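Local atomic coordinates of transcriptional regulator, SorC family (Enterococcus faecalis, PDB entry 2O0M), a protein that probably regulates transcription as a member of the SorC family, with likely DNA-binding and carbohydrate-binding activities. Residues L221-P224 with S225-E228; V269-F273 with G274-D278; G291-L294 with K295-Q298; A318-K321 with N322-K325. All coordinates share one frame; numbering follows the deposited sequence.

Interaction 1. Residues L221-P224 with S225-E228; sequences LQEP and SIQE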
ATOM      1  N   LEU A 221      -9.300 -20.140   8.201  1.00 23.67           N
ATOM      2  CA  LEU A 221      -8.432 -20.767   7.200  1.00 23.81           C
ATOM      3  C   LEU A 221      -8.987 -22.037   6.570  1.00 24.04           C
ATOM      4  O   LEU A 221      -8.568 -22.407   5.471  1.00 24.39           O
ATOM      5  CB  LEU A 221      -7.060 -21.072   7.784  1.00 23.95           C
ATOM      6  CG  LEU A 221      -6.180 -19.856   8.004  1.00 24.59           C
ATOM      7  CD1 LEU A 221      -4.877 -20.341   8.560  1.00 25.09           C
ATOM      8  CD2 LEU A 221      -5.951 -19.093   6.715  1.00 25.19           C
ATOM      9  N   GLN A 222      -9.900 -22.708   7.266  1.00 23.78           N
ATOM     10  CA  GLN A 222     -10.558 -23.893   6.724  1.00 23.93           C
ATOM     11  C   GLN A 222     -11.812 -23.547   5.930  1.00 23.70           C
ATOM     12  O   GLN A 222     -12.438 -24.431   5.347  1.00 24.02           O
ATOM     13  CB  GLN A 222     -10.912 -24.865   7.852  1.00 24.49           C
ATOM     14  CG  GLN A 222      -9.712 -25.302   8.681  1.00 25.87           C
ATOM     15  CD  GLN A 222      -8.654 -26.002   7.844  1.00 27.92           C
ATOM     16  OE1 GLN A 222      -8.956 -26.955   7.120  1.00 29.47           O
ATOM     17  NE2 GLN A 222      -7.410 -25.532   7.933  1.00 28.17           N
ATOM     18  N   GLU A 223     -12.183 -22.267   5.907  1.00 22.82           N
ATOM     19  CA  GLU A 223     -13.356 -21.844   5.157  1.00 22.47           C
ATOM     20  C   GLU A 223     -13.016 -21.724   3.676  1.00 22.13           C
ATOM     21  O   GLU A 223     -12.101 -20.976   3.318  1.00 21.05           O
ATOM     22  CB  GLU A 223     -13.883 -20.513   5.701  1.00 22.18           C
ATOM     23  CG  GLU A 223     -14.491 -20.599   7.101  1.00 21.91           C
ATOM     24  CD  GLU A 223     -15.810 -21.376   7.137  1.00 21.79           C
ATOM     25  OE1 GLU A 223     -16.370 -21.683   6.063  1.00 23.18           O
ATOM     26  OE2 GLU A 223     -16.302 -21.667   8.247  1.00 21.93           O
ATOM     27  N   PRO A 224     -13.735 -22.463   2.804  1.00 21.88           N
ATOM     28  CA  PRO A 224     -13.489 -22.323   1.371  1.00 21.99           C
ATOM     29  C   PRO A 224     -13.584 -20.884   0.864  1.00 21.48           C
ATOM     30  O   PRO A 224     -12.840 -20.511  -0.040  1.00 21.31           O
ATOM     31  CB  PRO A 224     -14.588 -23.183   0.741  1.00 22.51           C
ATOM     32  CG  PRO A 224     -14.872 -24.204   1.759  1.00 22.26           C
ATOM     33  CD  PRO A 224     -14.770 -23.483   3.069  1.00 22.26           C
ATOM     34  N   SER A 225     -14.488 -20.098   1.442  1.00 21.11           N
ATOM     35  CA  SER A 225     -14.671 -18.696   1.031  1.00 20.69           C
ATOM     36  C   SER A 225     -13.445 -17.846   1.362  1.00 20.48           C
ATOM     37  O   SER A 225     -13.029 -17.010   0.568  1.00 20.16           O
ATOM     38  CB  SER A 225     -15.911 -18.086   1.705  1.00 20.85           C
ATOM     39  OG  SER A 225     -15.771 -18.047   3.114  1.00 20.44           O
ATOM     40  N   ILE A 226     -12.885 -18.047   2.548  1.00 19.58           N
ATOM     41  CA  ILE A 226     -11.672 -17.332   2.963  1.00 19.73           C
ATOM     42  C   ILE A 226     -10.478 -17.771   2.106  1.00 19.55           C
ATOM     43  O   ILE A 226      -9.680 -16.939   1.653  1.00 18.98           O
ATOM     44  CB  ILE A 226     -11.364 -17.589   4.453  1.00 19.41           C
ATOM     45  CG1 ILE A 226     -12.461 -16.999   5.355  1.00 19.46           C
ATOM     46  CG2 ILE A 226      -9.967 -17.071   4.843  1.00 19.41           C
ATOM     47  CD1 ILE A 226     -12.478 -15.485   5.448  1.00 19.21           C
ATOM     48  N   GLN A 227     -10.358 -19.077   1.893  1.00 19.55           N
ATOM     49  CA  GLN A 227      -9.278 -19.638   1.081  1.00 20.39           C
ATOM     50  C   GLN A 227      -9.310 -19.082  -0.327  1.00 19.94           C
ATOM     51  O   GLN A 227      -8.268 -18.804  -0.924  1.00 19.57           O
ATOM     52  CB  GLN A 227      -9.400 -21.167   1.000  1.00 20.48           C
ATOM     53  CG  GLN A 227      -9.112 -21.917   2.289  1.00 22.37           C
ATOM     54  CD  GLN A 227      -9.523 -23.391   2.217  1.00 22.88           C
ATOM     55  OE1 GLN A 227     -10.091 -23.852   1.214  1.00 26.91           O
ATOM     56  NE2 GLN A 227      -9.240 -24.140   3.285  1.00 24.97           N
ATOM     57  N   GLU A 228     -10.520 -18.939  -0.854  1.00 19.85           N
ATOM     58  CA  GLU A 228     -10.735 -18.446  -2.202  1.00 19.95           C
ATOM     59  C   GLU A 228     -10.159 -17.042  -2.334  1.00 18.86           C
ATOM     60  O   GLU A 228      -9.465 -16.748  -3.298  1.00 18.39           O
ATOM     61  CB  GLU A 228     -12.226 -18.452  -2.505  1.00 20.15           C
ATOM     62  CG  GLU A 228     -12.626 -18.039  -3.898  1.00 22.01           C
ATOM     63  CD  GLU A 228     -14.064 -18.433  -4.203  1.00 23.10           C
ATOM     64  OE1 GLU A 228     -14.448 -19.586  -3.886  1.00 28.33           O
ATOM     65  OE2 GLU A 228     -14.810 -17.599  -4.749  1.00 28.59           O
TER
HETATM   66  O   HOH W   1     -16.906 -20.340   3.756  1.00 30.23           O
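Leu221 lies in the link ahead of the N-cap, and the side chain of Gln227 reaches back to its carbonyl: NE2 of Gln227 meets O of Leu221 at 2.9 Å, in the carbonyl plane and on a lone pair, with the acceptor lying close to the plane of the donating amide. The glutamine gets there because its CG stands anti to its own carbonyl carbon (chi1 -70°) and the chain then runs out extended. Next comes Gln222, whose CA sits 3.7 Å from NE2 of Gln227; OE1 of the same amide lies 3.7 Å from CA of Pro224. Glu223 occupies the N-cap. Its carbonyl O takes N of Gln227 at 2.9 Å in a nearly straight bond, and its CB packs 3.8 Å from CG1 of Ile226. The carboxylate, bent away at chi2, connects to the helix through water: one molecule donates to OE1 of Glu223 at 2.7 Å and is also hydrogen-bonded to OG of Ser225. Pro224 opens the helix and accepts N of Glu228 on its O at 2.9 Å; the carboxylate of Glu228 itself turns to Arg204 in a salt bridge. Two backbone i to i+4 bonds and a side chain folded back over the N-cap thus mark a short surface link leading into helix 224-234, with proline at N1 of that helix.

Interaction 2. Residues V269-F273 with G274-D278; sequences VAESF and GYFFD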
ATOM      1  N   VAL A 269      11.300   2.826  11.582  1.00 15.05           N
ATOM      2  CA  VAL A 269      11.093   4.094  10.884  1.00 14.71           C
ATOM      3  C   VAL A 269       9.902   4.014   9.925  1.00 13.82           C
ATOM      4  O   VAL A 269       9.080   4.928   9.871  1.00 13.38           O
ATOM      5  CB  VAL A 269      12.376   4.506  10.111  1.00 14.64           C
ATOM      6  CG1 VAL A 269      12.150   5.720   9.233  1.00 15.16           C
ATOM      7  CG2 VAL A 269      13.510   4.801  11.094  1.00 15.64           C
ATOM      8  N   ALA A 270       9.841   2.936   9.147  1.00 13.20           N
ATOM      9  CA  ALA A 270       8.796   2.755   8.142  1.00 12.10           C
ATOM     10  C   ALA A 270       7.996   1.483   8.378  1.00 10.85           C
ATOM     11  O   ALA A 270       8.474   0.533   8.986  1.00 10.38           O
ATOM     12  CB  ALA A 270       9.411   2.712   6.751  1.00 11.88           C
ATOM     13  N   GLU A 271       6.760   1.498   7.900  1.00  9.67           N
ATOM     14  CA  GLU A 271       5.916   0.316   7.844  1.00  9.60           C
ATOM     15  C   GLU A 271       5.398   0.133   6.414  1.00  8.90           C
ATOM     16  O   GLU A 271       5.134   1.104   5.684  1.00 10.22           O
ATOM     17  CB  GLU A 271       4.731   0.467   8.814  1.00  9.75           C
ATOM     18  CG  GLU A 271       3.806  -0.753   8.907  1.00 10.10           C
ATOM     19  CD  GLU A 271       2.790  -0.849   7.799  1.00  9.67           C
ATOM     20  OE1 GLU A 271       2.567   0.152   7.083  1.00 10.79           O
ATOM     21  OE2 GLU A 271       2.199  -1.939   7.635  1.00 11.02           O
ATOM     22  N   SER A 272       5.252  -1.124   6.018  1.00  9.05           N
ATOM     23  CA  SER A 272       4.492  -1.446   4.817  1.00  9.40           C
ATOM     24  C   SER A 272       4.105  -2.924   4.845  1.00  9.23           C
ATOM     25  O   SER A 272       4.935  -3.780   5.178  1.00  9.58           O
ATOM     26  CB  SER A 272       5.298  -1.122   3.562  1.00 10.05           C
ATOM     27  OG  SER A 272       4.471  -1.105   2.434  1.00 12.26           O
ATOM     28  N   PHE A 273       2.846  -3.211   4.529  1.00  9.75           N
ATOM     29  CA  PHE A 273       2.321  -4.597   4.478  1.00 10.17           C
ATOM     30  C   PHE A 273       2.432  -5.355   5.807  1.00 10.81           C
ATOM     31  O   PHE A 273       2.393  -6.593   5.826  1.00 10.47           O
ATOM     32  CB  PHE A 273       3.005  -5.424   3.389  1.00 11.50           C
ATOM     33  CG  PHE A 273       3.061  -4.774   2.050  1.00 11.46           C
ATOM     34  CD1 PHE A 273       1.948  -4.726   1.236  1.00 14.25           C
ATOM     35  CD2 PHE A 273       4.252  -4.263   1.574  1.00 14.18           C
ATOM     36  CE1 PHE A 273       2.028  -4.127  -0.029  1.00 14.59           C
ATOM     37  CE2 PHE A 273       4.323  -3.669   0.323  1.00 14.39           C
ATOM     38  CZ  PHE A 273       3.221  -3.605  -0.460  1.00 13.50           C
ATOM     39  N   GLY A 274       2.556  -4.636   6.919  1.00 10.13           N
ATOM     40  CA  GLY A 274       2.720  -5.279   8.219  1.00 10.98           C
ATOM     41  C   GLY A 274       4.146  -5.676   8.535  1.00 11.26           C
ATOM     42  O   GLY A 274       4.381  -6.505   9.445  1.00 12.99           O
ATOM     43  N   TYR A 275       5.088  -5.113   7.778  1.00 10.96           N
ATOM     44  CA  TYR A 275       6.518  -5.198   8.085  1.00 11.14           C
ATOM     45  C   TYR A 275       7.006  -3.841   8.543  1.00 11.10           C
ATOM     46  O   TYR A 275       6.566  -2.816   8.017  1.00 10.40           O
ATOM     47  CB  TYR A 275       7.332  -5.618   6.858  1.00 11.52           C
ATOM     48  CG  TYR A 275       6.910  -6.952   6.268  1.00 11.45           C
ATOM     49  CD1 TYR A 275       7.554  -8.132   6.609  1.00 12.84           C
ATOM     50  CD2 TYR A 275       5.848  -7.025   5.375  1.00 11.88           C
ATOM     51  CE1 TYR A 275       7.158  -9.347   6.071  1.00 12.32           C
ATOM     52  CE2 TYR A 275       5.439  -8.227   4.835  1.00 13.31           C
ATOM     53  CZ  TYR A 275       6.097  -9.389   5.170  1.00 12.87           C
ATOM     54  OH  TYR A 275       5.676 -10.579   4.610  1.00 13.22           O
ATOM     55  N   PHE A 276       7.925  -3.837   9.512  1.00 11.43           N
ATOM     56  CA  PHE A 276       8.516  -2.597  10.011  1.00 12.17           C
ATOM     57  C   PHE A 276       9.998  -2.538   9.684  1.00 12.42           C
ATOM     58  O   PHE A 276      10.700  -3.521   9.862  1.00 12.97           O
ATOM     59  CB  PHE A 276       8.285  -2.477  11.517  1.00 11.35           C
ATOM     60  CG  PHE A 276       6.845  -2.288  11.868  1.00 11.42           C
ATOM     61  CD1 PHE A 276       6.335  -1.013  12.057  1.00  9.59           C
ATOM     62  CD2 PHE A 276       5.976  -3.374  11.924  1.00 11.42           C
ATOM     63  CE1 PHE A 276       5.010  -0.821  12.338  1.00 11.17           C
ATOM     64  CE2 PHE A 276       4.628  -3.186  12.195  1.00 11.70           C
ATOM     65  CZ  PHE A 276       4.146  -1.917  12.405  1.00 11.25           C
ATOM     66  N   PHE A 277      10.452  -1.379   9.210  1.00 13.13           N
ATOM     67  CA  PHE A 277      11.814  -1.213   8.685  1.00 14.17           C
ATOM     68  C   PHE A 277      12.576  -0.126   9.444  1.00 15.09           C
ATOM     69  O   PHE A 277      12.038   0.941   9.712  1.00 14.41           O
ATOM     70  CB  PHE A 277      11.770  -0.822   7.207  1.00 13.86           C
ATOM     71  CG  PHE A 277      10.965  -1.762   6.351  1.00 12.94           C
ATOM     72  CD1 PHE A 277      11.588  -2.772   5.616  1.00 12.08           C
ATOM     73  CD2 PHE A 277       9.581  -1.634   6.266  1.00 12.90           C
ATOM     74  CE1 PHE A 277      10.846  -3.628   4.826  1.00 13.47           C
ATOM     75  CE2 PHE A 277       8.837  -2.496   5.483  1.00 12.26           C
ATOM     76  CZ  PHE A 277       9.472  -3.506   4.763  1.00 13.06           C
ATOM     77  N   ASP A 278      13.842  -0.387   9.771  1.00 16.81           N
ATOM     78  CA  ASP A 278      14.685   0.664  10.332  1.00 17.93           C
ATOM     79  C   ASP A 278      15.305   1.480   9.195  1.00 19.04           C
ATOM     80  O   ASP A 278      15.039   1.202   8.023  1.00 17.96           O
ATOM     81  CB  ASP A 278      15.730   0.103  11.317  1.00 18.18           C
ATOM     82  CG  ASP A 278      16.770  -0.788  10.658  1.00 18.54           C
ATOM     83  OD1 ASP A 278      16.939  -0.741   9.425  1.00 18.37           O
ATOM     84  OD2 ASP A 278      17.440  -1.542  11.395  1.00 17.88           O
TER
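Glu271 and Phe276 face each other as the non-hydrogen-bonded pair of a beta hairpin, strands 270-272 and 275-277 joined by a type I' turn from Ser272 to Tyr275. Along the glutamate, CB lies 3.8 Å from CE1 of Phe276. CG comes next, placed anti to the backbone N (chi1 -177°), and rides over one face of the ring, 3.9 Å from its centroid, in a CH-pi contact offset toward the rim; it also lies 3.6 Å from O of Tyr275. A bend at chi2 then carries CD onward to the turn, 3.9 Å from N of Gly274. There OE2 of Glu271 accepts N of Gly274 at 2.8 Å, on the anti side and 32° out of the carboxylate plane; the same oxygen forms a salt bridge with Arg253, so one atom ties the turn to a charged partner. On the other face of the hairpin, Ala270, Ser272, Tyr275 and Phe277 line up. The edge of the Phe277 ring meets the backbone N of Ser272, while its edge-to-face partner is Tyr319 of helix 313-320. Around the turn, CB of Phe273 touches CD2 of Tyr275 at 3.8 Å. The open end carries a classic beta bulge: O of Phe277 receives two backbone donors, Val269 N at 2.8 Å, tilted from the carbonyl plane, and Ala270 N at 3.0 Å, lying in it.

Interaction 3. Residues G291-L294 with K295-Q298; sequences GLQL and KNLQ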
ATOM      1  N   GLY A 291      -2.136 -13.157   4.059  1.00 15.83           N
ATOM      2  CA  GLY A 291      -2.093 -12.578   2.711  1.00 16.22           C
ATOM      3  C   GLY A 291      -0.669 -12.453   2.173  1.00 16.59           C
ATOM      4  O   GLY A 291       0.171 -13.320   2.388  1.00 15.88           O
ATOM      5  N   LEU A 292      -0.393 -11.352   1.490  1.00 17.06           N
ATOM      6  CA  LEU A 292       0.831 -11.206   0.705  1.00 18.20           C
ATOM      7  C   LEU A 292       2.120 -11.367   1.499  1.00 17.79           C
ATOM      8  O   LEU A 292       2.260 -10.807   2.578  1.00 16.26           O
ATOM      9  CB  LEU A 292       0.846  -9.819   0.044  1.00 18.35           C
ATOM     10  CG  LEU A 292       2.161  -9.454  -0.644  1.00 19.48           C
ATOM     11  CD1 LEU A 292       2.168  -9.940  -2.093  1.00 22.66           C
ATOM     12  CD2 LEU A 292       2.431  -7.965  -0.568  1.00 21.25           C
ATOM     13  N   GLN A 293       3.072 -12.112   0.938  1.00 18.23           N
ATOM     14  CA  GLN A 293       4.445 -12.134   1.448  1.00 19.42           C
ATOM     15  C   GLN A 293       5.311 -11.059   0.792  1.00 18.84           C
ATOM     16  O   GLN A 293       5.283 -10.897  -0.423  1.00 18.25           O
ATOM     17  CB  GLN A 293       5.096 -13.477   1.159  1.00 20.05           C
ATOM     18  CG  GLN A 293       4.406 -14.649   1.770  1.00 22.10           C
ATOM     19  CD  GLN A 293       5.151 -15.951   1.504  1.00 22.36           C
ATOM     20  OE1 GLN A 293       6.331 -16.079   1.834  1.00 26.94           O
ATOM     21  NE2 GLN A 293       4.463 -16.920   0.910  1.00 26.94           N
ATOM     22  N   LEU A 294       6.107 -10.357   1.589  1.00 19.27           N
ATOM     23  CA  LEU A 294       7.005  -9.331   1.066  1.00 19.85           C
ATOM     24  C   LEU A 294       7.870  -9.885  -0.070  1.00 19.99           C
ATOM     25  O   LEU A 294       8.022  -9.243  -1.113  1.00 19.30           O
ATOM     26  CB  LEU A 294       7.897  -8.790   2.186  1.00 19.92           C
ATOM     27  CG  LEU A 294       8.776  -7.568   1.910  1.00 20.39           C
ATOM     28  CD1 LEU A 294       7.931  -6.363   1.583  1.00 22.43           C
ATOM     29  CD2 LEU A 294       9.645  -7.286   3.118  1.00 20.41           C
ATOM     30  N   LYS A 295       8.416 -11.085   0.128  1.00 20.53           N
ATOM     31  CA  LYS A 295       9.309 -11.695  -0.869  1.00 21.61           C
ATOM     32  C   LYS A 295       8.644 -11.852  -2.240  1.00 21.45           C
ATOM     33  O   LYS A 295       9.319 -11.843  -3.275  1.00 22.48           O
ATOM     34  CB  LYS A 295       9.844 -13.057  -0.390  1.00 22.27           C
ATOM     35  CG  LYS A 295       8.905 -14.236  -0.603  1.00 24.04           C
ATOM     36  CD  LYS A 295       9.580 -15.553  -0.242  1.00 24.31           C
ATOM     37  CE  LYS A 295       8.672 -16.742  -0.494  1.00 25.78           C
ATOM     38  NZ  LYS A 295       9.137 -17.924   0.293  1.00 27.85           N
ATOM     39  N   ASN A 296       7.330 -12.016  -2.250  1.00 20.97           N
ATOM     40  CA  ASN A 296       6.615 -12.266  -3.497  1.00 20.58           C
ATOM     41  C   ASN A 296       6.278 -10.996  -4.268  1.00 19.45           C
ATOM     42  O   ASN A 296       5.857 -11.073  -5.418  1.00 18.67           O
ATOM     43  CB  ASN A 296       5.353 -13.079  -3.239  1.00 21.45           C
ATOM     44  CG  ASN A 296       5.655 -14.516  -2.806  1.00 23.09           C
ATOM     45  OD1 ASN A 296       6.699 -15.087  -3.139  1.00 26.65           O
ATOM     46  ND2 ASN A 296       4.731 -15.101  -2.066  1.00 24.55           N
ATOM     47  N   LEU A 297       6.467  -9.830  -3.651  1.00 18.39           N
ATOM     48  CA  LEU A 297       6.272  -8.573  -4.386  1.00 18.67           C
ATOM     49  C   LEU A 297       7.166  -8.496  -5.608  1.00 17.82           C
ATOM     50  O   LEU A 297       6.762  -7.940  -6.622  1.00 16.74           O
ATOM     51  CB  LEU A 297       6.571  -7.355  -3.516  1.00 19.13           C
ATOM     52  CG  LEU A 297       5.526  -6.868  -2.538  1.00 22.31           C
ATOM     53  CD1 LEU A 297       6.040  -5.574  -1.930  1.00 22.99           C
ATOM     54  CD2 LEU A 297       4.187  -6.638  -3.234  1.00 23.10           C
ATOM     55  N   GLN A 298       8.372  -9.059  -5.491  1.00 18.01           N
ATOM     56  CA  GLN A 298       9.401  -9.023  -6.552  1.00 18.73           C
ATOM     57  C   GLN A 298       8.888  -9.571  -7.883  1.00 18.16           C
ATOM     58  O   GLN A 298       9.286  -9.101  -8.950  1.00 17.54           O
ATOM     59  CB  GLN A 298      10.640  -9.826  -6.120  1.00 19.78           C
ATOM     60  CG  GLN A 298      11.216  -9.445  -4.740  1.00 23.21           C
ATOM     61  CD  GLN A 298      11.870  -8.065  -4.713  1.00 28.08           C
ATOM     62  OE1 GLN A 298      11.682  -7.287  -3.765  1.00 33.24           O
ATOM     63  NE2 GLN A 298      12.653  -7.758  -5.752  1.00 30.80           N
TER
HETATM   64  O   HOH W   2       2.430 -13.500  -1.582  1.00 31.89           O
HETATM   65  O   HOH W   3       9.765  -7.057  -1.737  1.00 39.54           O
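Leu292 and Leu297 form the tight side of this turn. Their side chains cross at about a right angle, and CD2 of Leu292 presses to within 3.5 Å of CD2 of Leu297, closer than methyl groups usually sit. Leu292 holds its CG anti to the backbone N (chi1 172°), which carries its branched end toward Leu297. Both leucines also touch Phe273. The other branch of Leu297, CD1, meets CD1 of Leu294 at a more relaxed 4.1 Å. The polar side is looser. Gln293 and Lys295 run side by side in the same direction, with OE1 of Gln293 3.4 Å from CE of Lys295. The amide of Asn296 crosses that of Gln293 with the planes 61° apart, bringing two donor nitrogens near each other without a bond. Water serves Asn296 instead: one molecule accepts from its ND2 at 2.8 Å and from N of Gln293. A second water donates to O of Leu294 and to OE1 of Gln298. Two backbone bonds, Asn296 N to Gln293 O and Leu297 N to Leu294 O at 3.0 Å, each approach from above the carbonyl plane. Such successive i to i+3 bonds make a short 3-10-like turn, here in the loop joining strand 283-286 to strand 302-306.

Interaction 4. Residues A318-K321 with N322-K325; sequences AYMK and NAPK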
ATOM      1  N   ALA A 318      13.398   4.605   4.043  1.00 12.27           N
ATOM      2  CA  ALA A 318      13.673   3.347   4.734  1.00 12.08           C
ATOM      3  C   ALA A 318      13.014   2.167   4.030  1.00 12.56           C
ATOM      4  O   ALA A 318      13.615   1.095   3.887  1.00 13.16           O
ATOM      5  CB  ALA A 318      13.229   3.426   6.178  1.00 11.97           C
ATOM      6  N   TYR A 319      11.772   2.352   3.595  1.00 11.89           N
ATOM      7  CA  TYR A 319      11.076   1.272   2.895  1.00 12.70           C
ATOM      8  C   TYR A 319      11.647   1.098   1.488  1.00 13.41           C
ATOM      9  O   TYR A 319      11.858  -0.024   1.034  1.00 13.54           O
ATOM     10  CB  TYR A 319       9.556   1.496   2.792  1.00 12.06           C
ATOM     11  CG  TYR A 319       8.976   0.494   1.826  1.00 11.06           C
ATOM     12  CD1 TYR A 319       8.789  -0.837   2.206  1.00 11.82           C
ATOM     13  CD2 TYR A 319       8.729   0.835   0.502  1.00 11.19           C
ATOM     14  CE1 TYR A 319       8.321  -1.793   1.303  1.00 11.50           C
ATOM     15  CE2 TYR A 319       8.259  -0.104  -0.404  1.00 10.99           C
ATOM     16  CZ  TYR A 319       8.055  -1.414  -0.008  1.00 10.30           C
ATOM     17  OH  TYR A 319       7.596  -2.342  -0.931  1.00 12.52           O
HETATM   18  N   MSE A 320      11.865   2.199   0.780  1.00 14.67           N
HETATM   19  CA  MSE A 320      12.185   2.102  -0.642  1.00 16.80           C
HETATM   20  C   MSE A 320      13.540   1.436  -0.902  1.00 18.29           C
HETATM   21  O   MSE A 320      13.790   0.961  -2.019  1.00 18.74           O
HETATM   22  CB  MSE A 320      12.076   3.480  -1.318  1.00 16.51           C
HETATM   23  CG  MSE A 320      10.648   4.008  -1.405  1.00 17.98           C
HETATM   24 SE   MSE A 320       9.471   2.979  -2.557  1.00 23.36          SE
HETATM   25  CE  MSE A 320      10.588   3.020  -4.118  1.00 19.75           C
ATOM     26  N   LYS A 321      14.392   1.376   0.126  1.00 20.26           N
ATOM     27  CA  LYS A 321      15.727   0.767   0.022  1.00 22.36           C
ATOM     28  C   LYS A 321      15.694  -0.625  -0.574  1.00 23.50           C
ATOM     29  O   LYS A 321      16.529  -0.957  -1.440  1.00 25.19           O
ATOM     30  CB  LYS A 321      16.410   0.707   1.392  1.00 22.84           C
ATOM     31  CG  LYS A 321      17.178   1.946   1.726  1.00 24.65           C
ATOM     32  CD  LYS A 321      17.938   1.811   3.023  1.00 24.58           C
ATOM     33  CE  LYS A 321      18.946   2.926   3.182  1.00 25.59           C
ATOM     34  NZ  LYS A 321      19.590   2.933   4.516  1.00 27.64           N
ATOM     35  N   ASN A 322      14.735  -1.425  -0.111  1.00 23.65           N
ATOM     36  CA  ASN A 322      14.561  -2.808  -0.555  1.00 23.83           C
ATOM     37  C   ASN A 322      13.272  -3.076  -1.351  1.00 23.03           C
ATOM     38  O   ASN A 322      12.906  -4.233  -1.542  1.00 23.90           O
ATOM     39  CB  ASN A 322      14.640  -3.756   0.655  1.00 25.12           C
ATOM     40  CG  ASN A 322      13.340  -3.793   1.500  1.00 27.85           C
ATOM     41  OD1 ASN A 322      12.386  -3.016   1.291  1.00 30.53           O
ATOM     42  ND2 ASN A 322      13.317  -4.710   2.471  1.00 30.04           N
ATOM     43  N   ALA A 323      12.585  -2.024  -1.806  1.00 21.16           N
ATOM     44  CA  ALA A 323      11.394  -2.170  -2.646  1.00 19.67           C
ATOM     45  C   ALA A 323      11.771  -2.820  -3.984  1.00 18.28           C
ATOM     46  O   ALA A 323      12.906  -2.660  -4.438  1.00 15.67           O
ATOM     47  CB  ALA A 323      10.746  -0.828  -2.900  1.00 19.70           C
ATOM     48  N   PRO A 324      10.820  -3.541  -4.624  1.00 17.25           N
ATOM     49  CA  PRO A 324      11.113  -4.146  -5.921  1.00 17.18           C
ATOM     50  C   PRO A 324      11.516  -3.073  -6.912  1.00 16.15           C
ATOM     51  O   PRO A 324      10.944  -1.987  -6.897  1.00 15.18           O
ATOM     52  CB  PRO A 324       9.776  -4.754  -6.343  1.00 17.11           C
ATOM     53  CG  PRO A 324       9.082  -5.006  -5.061  1.00 17.66           C
ATOM     54  CD  PRO A 324       9.444  -3.854  -4.193  1.00 18.09           C
ATOM     55  N   LYS A 325      12.488  -3.372  -7.762  1.00 15.70           N
ATOM     56  CA  LYS A 325      13.020  -2.346  -8.648  1.00 15.28           C
ATOM     57  C   LYS A 325      12.010  -1.861  -9.674  1.00 15.07           C
ATOM     58  O   LYS A 325      12.148  -0.763 -10.203  1.00 15.38           O
ATOM     59  CB  LYS A 325      14.322  -2.818  -9.316  1.00 16.06           C
ATOM     60  CG  LYS A 325      15.469  -3.043  -8.337  1.00 17.63           C
ATOM     61  CD  LYS A 325      15.526  -1.966  -7.259  1.00 20.24           C
ATOM     62  CE  LYS A 325      16.844  -1.881  -6.592  1.00 21.53           C
ATOM     63  NZ  LYS A 325      16.886  -0.667  -5.749  1.00 22.42           N
TER
HETATM   64  O   HOH W   4      14.643  -0.624  -4.187  1.00 27.21           O
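A chi1 of 168° turns the ring of Tyr319 away from its own N and toward Ala323, where CE2 of Tyr319 comes 3.6 Å from CB of Ala323. Met320, modelled as selenomethionine, has its CG anti to the carbonyl carbon instead (chi1 -68°) and is bent at both later torsions, so that SE and CE each lie 4.0 Å from CB of the same alanine. The methyl meets both groups, which come to it from neighbouring directions rather than from opposite sides. Beyond it, OH of Tyr319 touches CD of Pro324, the two side chains crossing nearly at right angles. The backbone here makes a type I beta turn from Met320 to Ala323, which lies between helix 313-320 and strand 328-332. Its closing bond, Ala323 N to Met320 O at 3.2 Å, is weak, as is the 3.4 Å bond from Asn322 N to Tyr319 O. A water accepts from NZ of Lys325 at 2.7 Å and lies within bonding distance of O of Met320 and O of Ala323. That NZ is also bonded to O of Phe105, while NZ of Lys321 goes to O of Glu279.

How the interactions relate
From the N terminus the contacts follow in series, none nested or crossed, each within one continuous run of chain. Interaction 1 bends the chain between helices 214-221 and 224-234 and stays apart, its nearest atoms about 8 Å from interaction 3. The other three meet. Interaction 2 closes a hairpin against strand 238-245; interaction 3 shapes the loop leading to strand 302-306; interaction 4 leads from helix 313-320 toward strand 328-332. Tyr275 OH probably bonds to Leu294 N, joining 2 to 3. Phe273 packs on both Leu297 and Tyr319, and Leu297 in turn touches Tyr319, so all three converge there. Pro324 resting on Leu297 adds a second seam between 3 and 4.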